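Local coordinates for beta-ketoacyl synthase (Pseudomonas aeruginosa, PDB 4CW4) that catalyses the condensation of acetyl-CoA with malonyl-ACP to give beta-acetoacetyl-ACP, the primer that starts fatty acid synthesis, at the interface of chains A and B. Numbering follows the deposited sequence. Chains: chain A/B, Beta-ketoacyl synthase.

The interface of chains A and B. Residues chain A 127-132; chain B 108, 159-162.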
ATOM      1  N   LYS A 127     -18.592 -10.843  36.330  1.00 20.38           N
ATOM      2  CA  LYS A 127     -18.470 -10.231  35.007  1.00 21.39           C
ATOM      3  C   LYS A 127     -17.098 -10.448  34.369  1.00 17.99           C
ATOM      4  O   LYS A 127     -16.933 -10.238  33.176  1.00 18.46           O
ATOM      5  CB  LYS A 127     -18.784  -8.729  35.051  1.00 26.16           C
ATOM      6  CG  LYS A 127     -20.278  -8.363  34.881  1.00 30.73           C
ATOM      7  CD  LYS A 127     -20.970  -9.024  33.664  1.00 34.40           C
ATOM      8  CE  LYS A 127     -20.202  -8.863  32.341  1.00 36.68           C
ATOM      9  NZ  LYS A 127     -20.625  -9.858  31.297  1.00 37.73           N
ATOM     10  N   GLN A 128     -16.106 -10.846  35.159  1.00 16.92           N
ATOM     11  CA  GLN A 128     -14.763 -11.078  34.624  1.00 15.58           C
ATOM     12  C   GLN A 128     -14.494 -12.544  34.323  1.00 14.13           C
ATOM     13  O   GLN A 128     -13.421 -12.892  33.857  1.00 14.96           O
ATOM     14  CB  GLN A 128     -13.699 -10.558  35.596  1.00 17.45           C
ATOM     15  CG  GLN A 128     -13.707  -9.040  35.782  1.00 19.01           C
ATOM     16  CD  GLN A 128     -12.500  -8.522  36.543  1.00 21.31           C
ATOM     17  OE1 GLN A 128     -11.892  -9.238  37.348  1.00 21.15           O
ATOM     18  NE2 GLN A 128     -12.134  -7.269  36.277  1.00 24.65           N
ATOM     19  N   LEU A 129     -15.458 -13.417  34.613  1.00 13.59           N
ATOM     20  CA  LEU A 129     -15.282 -14.833  34.355  1.00 13.38           C
ATOM     21  C   LEU A 129     -15.550 -15.136  32.881  1.00 12.49           C
ATOM     22  O   LEU A 129     -16.325 -14.423  32.234  1.00 13.75           O
ATOM     23  CB  LEU A 129     -16.242 -15.652  35.223  1.00 15.08           C
ATOM     24  CG  LEU A 129     -15.956 -15.527  36.726  1.00 16.06           C
ATOM     25  CD1 LEU A 129     -16.915 -16.340  37.540  1.00 17.51           C
ATOM     26  CD2 LEU A 129     -14.521 -15.934  37.087  1.00 16.39           C
ATOM     27  N   PRO A 130     -14.920 -16.201  32.350  1.00 12.12           N
ATOM     28  CA  PRO A 130     -15.204 -16.580  30.960  1.00 12.41           C
ATOM     29  C   PRO A 130     -16.679 -16.810  30.685  1.00 12.76           C
ATOM     30  O   PRO A 130     -17.435 -17.239  31.575  1.00 13.23           O
ATOM     31  CB  PRO A 130     -14.440 -17.899  30.780  1.00 13.37           C
ATOM     32  CG  PRO A 130     -13.387 -17.889  31.836  1.00 14.10           C
ATOM     33  CD  PRO A 130     -14.027 -17.176  33.003  1.00 13.32           C
ATOM     34  N   GLU A 131     -17.073 -16.499  29.453  1.00 12.44           N
ATOM     35  CA  GLU A 131     -18.417 -16.775  28.966  1.00 13.38           C
ATOM     36  C   GLU A 131     -18.296 -17.639  27.751  1.00 12.78           C
ATOM     37  O   GLU A 131     -17.518 -17.321  26.854  1.00 14.25           O
ATOM     38  CB  GLU A 131     -19.160 -15.501  28.604  1.00 14.66           C
ATOM     39  CG  GLU A 131     -19.364 -14.605  29.794  1.00 17.74           C
ATOM     40  CD  GLU A 131     -20.130 -13.365  29.445  1.00 19.06           C
ATOM     41  OE1 GLU A 131     -21.321 -13.485  29.057  1.00 20.95           O
ATOM     42  OE2 GLU A 131     -19.525 -12.275  29.543  1.00 18.76           O
ATOM     43  N   PRO A 132     -19.020 -18.762  27.721  1.00 12.27           N
ATOM     44  CA  PRO A 132     -19.811 -19.348  28.804  1.00 11.86           C
ATOM     45  C   PRO A 132     -18.842 -19.810  29.884  1.00 13.23           C
ATOM     46  O   PRO A 132     -17.641 -19.926  29.639  1.00 13.87           O
ATOM     47  CB  PRO A 132     -20.503 -20.531  28.130  1.00 12.29           C
ATOM     48  CG  PRO A 132     -19.582 -20.939  27.049  1.00 12.98           C
ATOM     49  CD  PRO A 132     -18.965 -19.647  26.547  1.00 13.05           C
TER
ATOM     50  N   LYS B 108     -10.585 -12.054  28.618  1.00 13.74           N
ATOM     51  CA  LYS B 108     -11.008 -11.119  29.653  1.00 14.08           C
ATOM     52  C   LYS B 108      -9.880 -10.946  30.643  1.00 13.63           C
ATOM     53  O   LYS B 108      -9.127 -11.882  30.899  1.00 13.76           O
ATOM     54  CB  LYS B 108     -12.215 -11.643  30.424  1.00 13.53           C
ATOM     55  CG  LYS B 108     -13.534 -11.556  29.690  1.00 14.75           C
ATOM     56  CD  LYS B 108     -14.658 -11.862  30.665  1.00 15.23           C
ATOM     57  CE  LYS B 108     -16.021 -11.846  30.014  1.00 15.78           C
ATOM     58  NZ  LYS B 108     -17.070 -12.079  31.038  1.00 16.06           N
ATOM     59  N   VAL B 159      -7.955 -14.594  30.754  1.00 13.34           N
ATOM     60  CA  VAL B 159      -8.643 -15.876  30.574  1.00 12.66           C
ATOM     61  C   VAL B 159      -9.372 -15.915  29.228  1.00 12.33           C
ATOM     62  O   VAL B 159      -9.932 -14.917  28.788  1.00 11.88           O
ATOM     63  CB  VAL B 159      -9.640 -16.150  31.741  1.00 14.10           C
ATOM     64  CG1 VAL B 159      -8.918 -16.297  33.038  1.00 18.59           C
ATOM     65  CG2 VAL B 159     -10.697 -15.056  31.853  1.00 14.92           C
ATOM     66  N   ASP B 160      -9.391 -17.085  28.600  1.00 12.15           N
ATOM     67  CA  ASP B 160     -10.125 -17.277  27.361  1.00 12.08           C
ATOM     68  C   ASP B 160     -11.600 -17.060  27.597  1.00 11.64           C
ATOM     69  O   ASP B 160     -12.169 -17.563  28.570  1.00 13.05           O
ATOM     70  CB  ASP B 160      -9.892 -18.678  26.818  1.00 13.44           C
ATOM     71  CG  ASP B 160      -8.441 -18.952  26.571  1.00 16.20           C
ATOM     72  OD1 ASP B 160      -7.798 -18.147  25.873  1.00 15.70           O
ATOM     73  OD2 ASP B 160      -7.920 -19.919  27.152  1.00 19.35           O
ATOM     74  N   SER B 161     -12.216 -16.323  26.686  1.00 11.34           N
ATOM     75  CA  SER B 161     -13.648 -16.088  26.728  1.00 11.56           C
ATOM     76  C   SER B 161     -14.170 -15.949  25.297  1.00 11.49           C
ATOM     77  O   SER B 161     -13.389 -15.797  24.366  1.00 11.68           O
ATOM     78  CB  SER B 161     -13.948 -14.830  27.536  1.00 11.22           C
ATOM     79  OG  SER B 161     -15.315 -14.769  27.926  1.00 11.97           O
ATOM     80  N   TYR B 162     -15.486 -16.039  25.139  1.00 12.12           N
ATOM     81  CA  TYR B 162     -16.126 -16.025  23.830  1.00 11.53           C
ATOM     82  C   TYR B 162     -17.243 -15.010  23.783  1.00 11.56           C
ATOM     83  O   TYR B 162     -18.041 -14.903  24.713  1.00 12.62           O
ATOM     84  CB  TYR B 162     -16.607 -17.438  23.479  1.00 12.59           C
ATOM     85  CG  TYR B 162     -15.420 -18.351  23.396  1.00 15.00           C
ATOM     86  CD1 TYR B 162     -14.927 -18.997  24.522  1.00 17.05           C
ATOM     87  CD2 TYR B 162     -14.730 -18.496  22.198  1.00 17.93           C
ATOM     88  CE1 TYR B 162     -13.785 -19.777  24.448  1.00 20.32           C
ATOM     89  CE2 TYR B 162     -13.598 -19.281  22.116  1.00 20.36           C
ATOM     90  CZ  TYR B 162     -13.130 -19.919  23.239  1.00 22.42           C
ATOM     91  OH  TYR B 162     -11.994 -20.705  23.150  1.00 27.12           O
TER
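B:Lys108 reaches from strand 104-112 towards the 3-10 helix 126-128 of chain A and the loop after it, and its ammonium bonds there to oxygens of A:Leu129, A:Lys127 and A:Glu131. NZ donates to the backbone carbonyl of A:Leu129 (NZ to O 2.7 Å), tilted somewhat from the carbonyl plane, and to that of A:Lys127 (NZ to O 2.8 Å), which it meets from above the plane. A salt bridge joins it to the carboxylate of A:Glu131 (NZ to OE2 2.9 Å), on the anti lone pair of that oxygen. The lysine is extended beyond CG (chi3 -178°), which carries the charge past the backbone of A:Gln128, with its CD lying against CA of that residue. A:Glu131 crosses it at about a right angle. The poorly ordered A:Lys127 side chain bends back towards the same OE2 in a weak contact; its ammonium also comes near that of B:Lys108, and the shared carboxylate may offset the repulsion.

The backbone of A:Glu131 bonds to strand 155-163 through both its N and its O. Its N donates to the hydroxyl OG of B:Ser161 (2.9 Å, 164° at H); OG is anti to the serine's backbone N (chi1 -163°), which turns it towards this amide. Its O accepts from N of B:Tyr162 (3.0 Å), and also lies at the edge of the tyrosine ring, in its plane.

Apolar packing centres on A:Pro130, whose CG meets CG2 of B:Val159 at 3.9 Å, while its CA lies against CB of B:Ser161.

The patch and its two-fold twin join the subunits of the homodimer. The centre of this patch lies about 40 Å from the catalytic A:Cys286, suggesting a role in assembly rather than chemistry.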